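Local coordinates for protein L-Ala-D/L-Glu Epimerase (Escherichia coli, PDB 1JPD) that belongs to the enolase superfamily and pairs a mandelate racemase-like N-terminal domain with a TIM-barrel-type C-terminal domain, at residues A[14-19]-A[305-310]; A[153-158]-A[182-187]; A[245-250]-A[272-277]. All blocks are in the same frame, centred on the assembly; numbering follows the deposited sequence.

In the fold
The chain joins an N-terminal domain with an antiparallel sheet to a C-terminal TIM-type barrel. Contact 1 links the two: the end of strand 6-15 meets the loop that follows barrel strand 298-299. Contact 3 pairs strands 246-249 and 273-276 in the barrel wall and runs towards their C-terminal ends. Contact 2 joins loops at the C-terminal ends of strands 150-154 and 175-179. In this superfamily the active site lies at that end, beneath the N-terminal domain. The centres of contacts 2 and 3 are about 19 Å apart. Contact 1 is centred about 27 Å from contact 2 and about 26 Å from contact 3; contacts 1 and 2 approach to about 5 Å at their nearest atoms.

Contact 1: A[14-19]-A[305-310]; sequences WPLHTP and TWLAVD
Leu16 and Leu307 form a single backbone bridge, with their CA atoms 4.2 Å apart. Two hydrogen bonds flank it: Ala308 N donates to Pro15 O at 3.0 Å, and His17 N donates to Trp306 O at 3.3 Å. The His17 ring lies against the second segment. Its chi1 of -88° sets CG beside the backbone N, and Ala308 CA sits over the centre of one ring face, a CH-pi contact with CA 3.9 Å from the centroid. At the ring edge, His17 CD2 meets Thr305 O at 3.3 Å. The pairing spans the two domains of the enolase superfamily fold. Segment 14-19 ends strand 6-15, an outer strand of the N-terminal sheet, and 305-310 lies in the loop after barrel strand 298-299. Residues 20-25, directly after Pro19, are not modelled; in relatives a mobile loop in this region covers the active site. Leu16 meets the loop through CB, which packs against Trp306 O. Trp14 packs on Leu307, Val309 and Asp310. Its CB rests on Leu307 CD1 at 3.8 Å, and its six-membered ring runs past Val309, CE3 to CG2 4.1 Å, the two side chains crossing at about a right angle. Trp14 CZ3 comes to 3.6 Å from Asp310 O. Trp14 NE1 is hydrogen-bonded to Glu12, and Asp310 OD2 to Ser283.

Contact 2: A[153-158]-A[182-187]; sequences VKLDNH and ESWRAE
The loops that follow two neighbouring parallel strands of the barrel, 150-154 and 175-179, meet here through Asp156 and Trp184. They lie at the C-terminal ends of the strands, the end that carries the active site in the enolase superfamily. The one hydrogen bond across the contact runs from Trp184 NE1 to Asp156 O, 2.8 Å long and bent to 138° at the hydrogen. The donor stands above the carbonyl plane, 47° out of it, while the oxygen is tilted only a little from the indole plane. Farther round the same ring edge, Leu155 CD1 meets Trp184 CZ2 at 3.9 Å, close to the ring plane. The indole therefore presents its rim, polar and apolar atoms alike, to 155-156. Ser183 OG is 3.2 Å from Asp156 CA, and is hydrogen-bonded to Ala180 O. Asn157 OD1 lies 3.3 Å from Ser183 O; both are acceptors, so they do not bond. OD1 takes its hydrogen bond from Arg192 NH1, whose side chain also makes a cation-pi contact with Trp184. The first loop is shaped by an Asx turn. Asp156 has CG between the backbone N and the carbonyl carbon (chi1 55°), and OD1 accepts from His158 N at 2.6 Å. Asp156 OD1 also forms a salt bridge with Arg163. On the second loop, Arg185 NH1 folds back to Trp184 O at 2.7 Å. Trp184 also touches Ile160 of helix 160-170 and Leu189 and Leu196 of helix 189-198, so it packs on both helices that follow these loops.

Contact 3: A[245-250]-A[272-277]; sequences EMVNIK and FSLMLG
Met246 and Met275 both hold CG anti to the backbone N (chi1 -176° and -177°) and project from the same face of the sheet. There Met246 SD meets Met275 CB at 3.8 Å, the two side chains crossing obliquely. Asn248 stands on this face too. Its ND2 lies 3.5 Å from Met275 SD and close to CE, and is hydrogen-bonded to Glu205. The strands are parallel, inclined at 25°, and adjacent in the barrel wall. Helices 251-254 and 257-269 lie between them in the chain, making a beta-alpha-beta crossover, the repeated step of a TIM barrel. Glu245 O accepts from Ser273 N at 2.9 Å; the ladder continues with Val247 N to Ser273 O, a weak bond from Met275 N to Val247 O, and Ile249 N to Met275 O. Gly277 N closes it on Ile249 O at 2.8 Å. The opposite face is aliphatic. Val247 and Leu274 lie side by side, CG2 to CD2 3.7 Å, and Ile249 CD1 reaches Leu274 CD1 at 4.1 Å. Ile249 and Leu274 also pack on helix 257-269. Near the start of the strands the Phe272 side chain crosses Val247 at about a right angle, with CD2 3.9 Å from Val247 CG1.

Contact 1: A[14-19]-A[305-310]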
loop_
_atom_site.group_PDB
_atom_site.type_symbol
_atom_site.label_atom_id
_atom_site.label_comp_id
_atom_site.label_asym_id
_atom_site.label_seq_id
_atom_site.Cartn_x
_atom_site.Cartn_y
_atom_site.Cartn_z
ATOM N N TRP A 14 -8.518 -11.697 10.645
ATOM C CA TRP A 14 -7.400 -12.645 10.610
ATOM C C TRP A 14 -6.344 -12.403 11.688
ATOM O O TRP A 14 -5.832 -11.297 11.833
ATOM C CB TRP A 14 -6.724 -12.619 9.235
ATOM C CG TRP A 14 -7.632 -12.975 8.090
ATOM C CD1 TRP A 14 -8.626 -12.200 7.550
ATOM C CD2 TRP A 14 -7.604 -14.182 7.320
ATOM N NE1 TRP A 14 -9.207 -12.848 6.488
ATOM C CE2 TRP A 14 -8.599 -14.065 6.323
ATOM C CE3 TRP A 14 -6.830 -15.350 7.373
ATOM C CZ2 TRP A 14 -8.843 -15.075 5.387
ATOM C CZ3 TRP A 14 -7.072 -16.357 6.441
ATOM C CH2 TRP A 14 -8.071 -16.210 5.460
ATOM N N PRO A 15 -5.993 -13.451 12.449
ATOM C CA PRO A 15 -4.996 -13.356 13.518
ATOM C C PRO A 15 -3.627 -12.951 12.980
ATOM O O PRO A 15 -3.289 -13.263 11.835
ATOM C CB PRO A 15 -4.971 -14.772 14.095
ATOM C CG PRO A 15 -6.315 -15.315 13.766
ATOM C CD PRO A 15 -6.527 -14.820 12.366
ATOM N N LEU A 16 -2.843 -12.268 13.814
ATOM C CA LEU A 16 -1.497 -11.841 13.429
ATOM C C LEU A 16 -0.470 -12.713 14.151
ATOM O O LEU A 16 -0.788 -13.316 15.173
ATOM C CB LEU A 16 -1.285 -10.366 13.797
ATOM C CG LEU A 16 -2.141 -9.328 13.058
ATOM C CD1 LEU A 16 -1.842 -7.928 13.575
ATOM C CD2 LEU A 16 -1.857 -9.408 11.571
ATOM N N HIS A 17 0.747 -12.789 13.608
ATOM C CA HIS A 17 1.832 -13.568 14.215
ATOM C C HIS A 17 2.145 -13.046 15.611
ATOM O O HIS A 17 2.235 -13.803 16.577
ATOM C CB HIS A 17 3.107 -13.467 13.373
ATOM C CG HIS A 17 3.200 -14.494 12.294
ATOM N ND1 HIS A 17 3.188 -15.847 12.553
ATOM C CD2 HIS A 17 3.334 -14.367 10.954
ATOM C CE1 HIS A 17 3.312 -16.512 11.417
ATOM N NE2 HIS A 17 3.404 -15.636 10.431
ATOM N N THR A 18 2.320 -11.732 15.691
ATOM C CA THR A 18 2.636 -11.041 16.938
ATOM C C THR A 18 1.744 -9.790 17.017
ATOM O O THR A 18 1.330 -9.259 15.989
ATOM C CB THR A 18 4.148 -10.659 16.997
ATOM O OG1 THR A 18 4.465 -9.770 15.929
ATOM C CG2 THR A 18 5.023 -11.908 16.867
ATOM N N PRO A 19 1.444 -9.297 18.238
ATOM C CA PRO A 19 0.602 -8.110 18.456
ATOM C C PRO A 19 1.067 -6.875 17.640
ATOM O O PRO A 19 2.132 -6.273 17.889
ATOM C CB PRO A 19 0.720 -7.884 19.969
ATOM C CG PRO A 19 0.836 -9.268 20.499
ATOM C CD PRO A 19 1.819 -9.895 19.534
ATOM N N THR A 305 2.253 -11.491 5.011
ATOM C CA THR A 305 3.206 -12.183 5.884
ATOM C C THR A 305 3.034 -11.817 7.354
ATOM O O THR A 305 3.566 -12.496 8.230
ATOM C CB THR A 305 4.692 -11.918 5.479
ATOM O OG1 THR A 305 5.017 -10.539 5.684
ATOM C CG2 THR A 305 4.928 -12.267 4.012
ATOM N N TRP A 306 2.286 -10.751 7.622
ATOM C CA TRP A 306 2.062 -10.323 8.996
ATOM C C TRP A 306 0.936 -11.122 9.637
ATOM O O TRP A 306 0.698 -11.012 10.840
ATOM C CB TRP A 306 1.725 -8.823 9.061
ATOM C CG TRP A 306 2.820 -7.916 8.558
ATOM C CD1 TRP A 306 3.196 -7.723 7.257
ATOM C CD2 TRP A 306 3.706 -7.118 9.349
ATOM N NE1 TRP A 306 4.262 -6.856 7.190
ATOM C CE2 TRP A 306 4.595 -6.467 8.459
ATOM C CE3 TRP A 306 3.836 -6.885 10.725
ATOM C CZ2 TRP A 306 5.604 -5.604 8.901
ATOM C CZ3 TRP A 306 4.845 -6.021 11.168
ATOM C CH2 TRP A 306 5.713 -5.392 10.254
ATOM N N LEU A 307 0.234 -11.918 8.840
ATOM C CA LEU A 307 -0.863 -12.716 9.373
ATOM C C LEU A 307 -0.380 -14.126 9.706
ATOM O O LEU A 307 0.435 -14.695 8.973
ATOM C CB LEU A 307 -2.011 -12.799 8.366
ATOM C CG LEU A 307 -2.492 -11.526 7.672
ATOM C CD1 LEU A 307 -3.770 -11.845 6.933
ATOM C CD2 LEU A 307 -2.742 -10.428 8.665
ATOM N N ALA A 308 -0.887 -14.683 10.808
ATOM C CA ALA A 308 -0.514 -16.034 11.240
ATOM C C ALA A 308 -0.756 -17.023 10.100
ATOM O O ALA A 308 0.077 -17.887 9.813
ATOM C CB ALA A 308 -1.328 -16.435 12.469
ATOM N N VAL A 309 -1.911 -16.883 9.459
ATOM C CA VAL A 309 -2.285 -17.721 8.332
ATOM C C VAL A 309 -2.806 -16.796 7.250
ATOM O O VAL A 309 -3.103 -15.630 7.511
ATOM C CB VAL A 309 -3.384 -18.736 8.707
ATOM C CG1 VAL A 309 -2.806 -19.818 9.613
ATOM C CG2 VAL A 309 -4.535 -18.022 9.401
ATOM N N ASP A 310 -2.911 -17.322 6.037
ATOM C CA ASP A 310 -3.374 -16.549 4.891
ATOM C C ASP A 310 -4.466 -17.357 4.193
ATOM O O ASP A 310 -4.827 -18.452 4.635
ATOM C CB ASP A 310 -2.193 -16.315 3.936
ATOM C CG ASP A 310 -2.488 -15.283 2.853
ATOM O OD1 ASP A 310 -3.632 -14.786 2.748
ATOM O OD2 ASP A 310 -1.557 -14.967 2.088
#

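Contact 2: A[153-158]-A[182-187]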
loop_
_atom_site.group_PDB
_atom_site.type_symbol
_atom_site.label_atom_id
_atom_site.label_comp_id
_atom_site.label_asym_id
_atom_site.label_seq_id
_atom_site.Cartn_x
_atom_site.Cartn_y
_atom_site.Cartn_z
ATOM N N VAL A 153 13.293 0.939 7.024
ATOM C CA VAL A 153 13.626 1.216 8.415
ATOM C C VAL A 153 12.566 2.087 9.055
ATOM O O VAL A 153 12.300 3.197 8.585
ATOM C CB VAL A 153 14.990 1.928 8.535
ATOM C CG1 VAL A 153 15.294 2.213 9.990
ATOM C CG2 VAL A 153 16.084 1.060 7.935
ATOM N N LYS A 154 11.950 1.574 10.116
ATOM C CA LYS A 154 10.921 2.321 10.837
ATOM C C LYS A 154 11.617 3.199 11.878
ATOM O O LYS A 154 12.454 2.720 12.641
ATOM C CB LYS A 154 9.953 1.360 11.542
ATOM C CG LYS A 154 8.925 0.707 10.639
ATOM C CD LYS A 154 7.531 1.295 10.872
ATOM C CE LYS A 154 6.470 0.576 10.036
ATOM N NZ LYS A 154 6.319 -0.873 10.397
ATOM N N LEU A 155 11.291 4.483 11.907
ATOM C CA LEU A 155 11.912 5.370 12.888
ATOM C C LEU A 155 10.900 6.291 13.554
ATOM O O LEU A 155 9.884 6.670 12.960
ATOM C CB LEU A 155 12.997 6.246 12.241
ATOM C CG LEU A 155 14.263 5.620 11.663
ATOM C CD1 LEU A 155 15.125 6.717 11.042
ATOM C CD2 LEU A 155 15.023 4.901 12.755
ATOM N N ASP A 156 11.175 6.635 14.803
ATOM C CA ASP A 156 10.324 7.565 15.513
ATOM C C ASP A 156 11.165 8.815 15.644
ATOM O O ASP A 156 12.017 9.081 14.808
ATOM C CB ASP A 156 9.904 7.039 16.896
ATOM C CG ASP A 156 11.076 6.648 17.774
ATOM O OD1 ASP A 156 12.228 7.058 17.490
ATOM O OD2 ASP A 156 10.831 5.932 18.772
ATOM N N ASN A 157 10.957 9.568 16.705
ATOM C CA ASN A 157 11.697 10.793 16.887
ATOM C C ASN A 157 12.984 10.622 17.688
ATOM O O ASN A 157 13.646 11.599 18.017
ATOM C CB ASN A 157 10.783 11.807 17.567
ATOM C CG ASN A 157 11.108 13.218 17.183
ATOM O OD1 ASN A 157 11.155 13.553 15.999
ATOM N ND2 ASN A 157 11.336 14.064 18.179
ATOM N N HIS A 158 13.362 9.388 17.985
ATOM C CA HIS A 158 14.558 9.168 18.783
ATOM C C HIS A 158 15.752 8.538 18.087
ATOM O O HIS A 158 15.612 7.805 17.109
ATOM C CB HIS A 158 14.193 8.336 20.009
ATOM C CG HIS A 158 13.152 8.978 20.868
ATOM N ND1 HIS A 158 13.421 10.066 21.672
ATOM C CD2 HIS A 158 11.827 8.732 20.995
ATOM C CE1 HIS A 158 12.304 10.464 22.255
ATOM N NE2 HIS A 158 11.322 9.671 21.860
ATOM N N GLU A 182 4.972 9.950 10.234
ATOM C CA GLU A 182 4.428 11.154 10.868
ATOM C C GLU A 182 4.958 11.513 12.266
ATOM O O GLU A 182 4.345 12.320 12.968
ATOM C CB GLU A 182 2.896 11.061 10.935
ATOM C CG GLU A 182 2.212 10.974 9.590
ATOM C CD GLU A 182 0.698 11.021 9.686
ATOM O OE1 GLU A 182 0.089 10.069 10.215
ATOM O OE2 GLU A 182 0.110 12.019 9.225
ATOM N N SER A 183 6.093 10.957 12.674
ATOM C CA SER A 183 6.605 11.251 14.012
ATOM C C SER A 183 7.658 12.357 14.081
ATOM O O SER A 183 8.011 12.809 15.172
ATOM C CB SER A 183 7.170 9.979 14.649
ATOM O OG SER A 183 8.309 9.525 13.940
ATOM N N TRP A 184 8.159 12.795 12.928
ATOM C CA TRP A 184 9.183 13.839 12.904
ATOM C C TRP A 184 8.593 15.241 12.938
ATOM O O TRP A 184 7.390 15.417 12.762
ATOM C CB TRP A 184 10.064 13.672 11.665
ATOM C CG TRP A 184 10.992 12.489 11.746
ATOM C CD1 TRP A 184 10.946 11.462 12.652
ATOM C CD2 TRP A 184 12.073 12.184 10.853
ATOM N NE1 TRP A 184 11.926 10.539 12.374
ATOM C CE2 TRP A 184 12.631 10.954 11.276
ATOM C CE3 TRP A 184 12.620 12.826 9.733
ATOM C CZ2 TRP A 184 13.709 10.358 10.621
ATOM C CZ3 TRP A 184 13.692 12.230 9.081
ATOM C CH2 TRP A 184 14.223 11.008 9.528
ATOM N N ARG A 185 9.438 16.241 13.167
ATOM C CA ARG A 185 8.964 17.620 13.220
ATOM C C ARG A 185 9.714 18.560 12.280
ATOM O O ARG A 185 10.783 18.221 11.760
ATOM C CB ARG A 185 9.033 18.139 14.662
ATOM C CG ARG A 185 8.054 17.446 15.615
ATOM C CD ARG A 185 6.583 17.749 15.261
ATOM N NE ARG A 185 5.649 17.008 16.112
ATOM C CZ ARG A 185 5.142 15.808 15.822
ATOM N NH1 ARG A 185 5.461 15.198 14.689
ATOM N NH2 ARG A 185 4.336 15.202 16.685
ATOM N N ALA A 186 9.132 19.738 12.062
ATOM C CA ALA A 186 9.708 20.751 11.181
ATOM C C ALA A 186 11.124 21.106 11.612
ATOM O O ALA A 186 12.060 21.073 10.810
ATOM C CB ALA A 186 8.829 22.000 11.181
ATOM N N GLU A 187 11.265 21.446 12.886
ATOM C CA GLU A 187 12.552 21.806 13.463
ATOM C C GLU A 187 13.608 20.709 13.290
ATOM O O GLU A 187 13.517 19.646 13.905
ATOM C CB GLU A 187 12.367 22.100 14.951
ATOM C CG GLU A 187 13.659 22.186 15.751
ATOM C CD GLU A 187 14.101 23.612 16.014
ATOM O OE1 GLU A 187 14.397 24.337 15.039
ATOM O OE2 GLU A 187 14.150 24.005 17.202
#

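Contact 3: A[245-250]-A[272-277]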
loop_
_atom_site.group_PDB
_atom_site.type_symbol
_atom_site.label_atom_id
_atom_site.label_comp_id
_atom_site.label_asym_id
_atom_site.label_seq_id
_atom_site.Cartn_x
_atom_site.Cartn_y
_atom_site.Cartn_z
ATOM N N GLU A 245 8.347 14.175 -3.518
ATOM C CA GLU A 245 8.865 13.741 -4.801
ATOM C C GLU A 245 8.172 12.452 -5.213
ATOM O O GLU A 245 8.052 12.153 -6.402
ATOM C CB GLU A 245 10.374 13.497 -4.722
ATOM C CG GLU A 245 11.208 14.759 -4.764
ATOM C CD GLU A 245 11.231 15.510 -3.449
ATOM O OE1 GLU A 245 11.352 16.753 -3.489
ATOM O OE2 GLU A 245 11.148 14.863 -2.377
ATOM N N MET A 246 7.697 11.701 -4.219
ATOM C CA MET A 246 7.039 10.410 -4.451
ATOM C C MET A 246 5.706 10.268 -3.706
ATOM O O MET A 246 5.495 10.899 -2.669
ATOM C CB MET A 246 7.991 9.289 -4.009
ATOM C CG MET A 246 7.515 7.869 -4.258
ATOM S SD MET A 246 8.718 6.693 -3.571
ATOM C CE MET A 246 10.126 6.995 -4.680
ATOM N N VAL A 247 4.811 9.441 -4.240
ATOM C CA VAL A 247 3.523 9.192 -3.602
ATOM C C VAL A 247 3.396 7.696 -3.360
ATOM O O VAL A 247 3.784 6.896 -4.208
ATOM C CB VAL A 247 2.332 9.652 -4.483
ATOM C CG1 VAL A 247 2.414 11.144 -4.740
ATOM C CG2 VAL A 247 2.322 8.889 -5.796
ATOM N N ASN A 248 2.879 7.315 -2.198
ATOM C CA ASN A 248 2.695 5.903 -1.871
ATOM C C ASN A 248 1.244 5.537 -2.200
ATOM O O ASN A 248 0.317 5.961 -1.509
ATOM C CB ASN A 248 2.970 5.677 -0.382
ATOM C CG ASN A 248 2.840 4.220 0.027
ATOM O OD1 ASN A 248 1.922 3.522 -0.402
ATOM N ND2 ASN A 248 3.747 3.760 0.878
ATOM N N ILE A 249 1.049 4.763 -3.261
ATOM C CA ILE A 249 -0.290 4.351 -3.685
ATOM C C ILE A 249 -0.779 3.103 -2.952
ATOM O O ILE A 249 -0.082 2.089 -2.906
ATOM C CB ILE A 249 -0.329 4.043 -5.207
ATOM C CG1 ILE A 249 0.041 5.293 -6.005
ATOM C CG2 ILE A 249 -1.719 3.545 -5.607
ATOM C CD1 ILE A 249 0.253 5.031 -7.491
ATOM N N LYS A 250 -1.977 3.188 -2.379
ATOM C CA LYS A 250 -2.602 2.065 -1.677
ATOM C C LYS A 250 -4.051 2.005 -2.116
ATOM O O LYS A 250 -4.761 3.018 -2.074
ATOM C CB LYS A 250 -2.541 2.249 -0.167
ATOM C CG LYS A 250 -1.160 2.098 0.401
ATOM C CD LYS A 250 -1.183 2.160 1.912
ATOM C CE LYS A 250 0.218 2.073 2.453
ATOM N NZ LYS A 250 0.241 2.049 3.932
ATOM N N PHE A 272 5.960 13.013 -10.401
ATOM C CA PHE A 272 6.090 12.249 -9.168
ATOM C C PHE A 272 6.586 10.836 -9.446
ATOM O O PHE A 272 6.267 10.253 -10.481
ATOM C CB PHE A 272 4.742 12.133 -8.439
ATOM C CG PHE A 272 4.196 13.434 -7.919
ATOM C CD1 PHE A 272 3.312 14.190 -8.682
ATOM C CD2 PHE A 272 4.525 13.876 -6.641
ATOM C CE1 PHE A 272 2.755 15.366 -8.175
ATOM C CE2 PHE A 272 3.974 15.049 -6.128
ATOM C CZ PHE A 272 3.086 15.796 -6.896
ATOM N N SER A 273 7.375 10.294 -8.523
ATOM C CA SER A 273 7.840 8.916 -8.645
ATOM C C SER A 273 6.778 8.115 -7.883
ATOM O O SER A 273 6.060 8.672 -7.050
ATOM C CB SER A 273 9.234 8.742 -8.019
ATOM O OG SER A 273 9.367 9.463 -6.808
ATOM N N LEU A 274 6.656 6.824 -8.163
ATOM C CA LEU A 274 5.627 6.035 -7.496
ATOM C C LEU A 274 6.135 4.925 -6.601
ATOM O O LEU A 274 7.231 4.403 -6.779
ATOM C CB LEU A 274 4.681 5.408 -8.529
ATOM C CG LEU A 274 4.063 6.274 -9.627
ATOM C CD1 LEU A 274 3.119 5.413 -10.448
ATOM C CD2 LEU A 274 3.329 7.459 -9.017
ATOM N N MET A 275 5.301 4.567 -5.637
ATOM C CA MET A 275 5.589 3.485 -4.716
ATOM C C MET A 275 4.255 2.764 -4.545
ATOM O O MET A 275 3.206 3.398 -4.593
ATOM C CB MET A 275 6.063 4.033 -3.380
ATOM C CG MET A 275 6.452 2.941 -2.422
ATOM S SD MET A 275 6.826 3.566 -0.785
ATOM C CE MET A 275 6.837 2.035 0.103
ATOM N N LEU A 276 4.282 1.448 -4.377
ATOM C CA LEU A 276 3.046 0.695 -4.194
ATOM C C LEU A 276 3.038 0.138 -2.781
ATOM O O LEU A 276 3.942 -0.605 -2.402
ATOM C CB LEU A 276 2.944 -0.452 -5.208
ATOM C CG LEU A 276 1.696 -1.350 -5.122
ATOM C CD1 LEU A 276 0.458 -0.531 -5.420
ATOM C CD2 LEU A 276 1.802 -2.506 -6.115
ATOM N N GLY A 277 2.028 0.509 -1.995
ATOM C CA GLY A 277 1.936 0.027 -0.626
ATOM C C GLY A 277 0.742 -0.878 -0.402
ATOM O O GLY A 277 0.051 -1.267 -1.341
#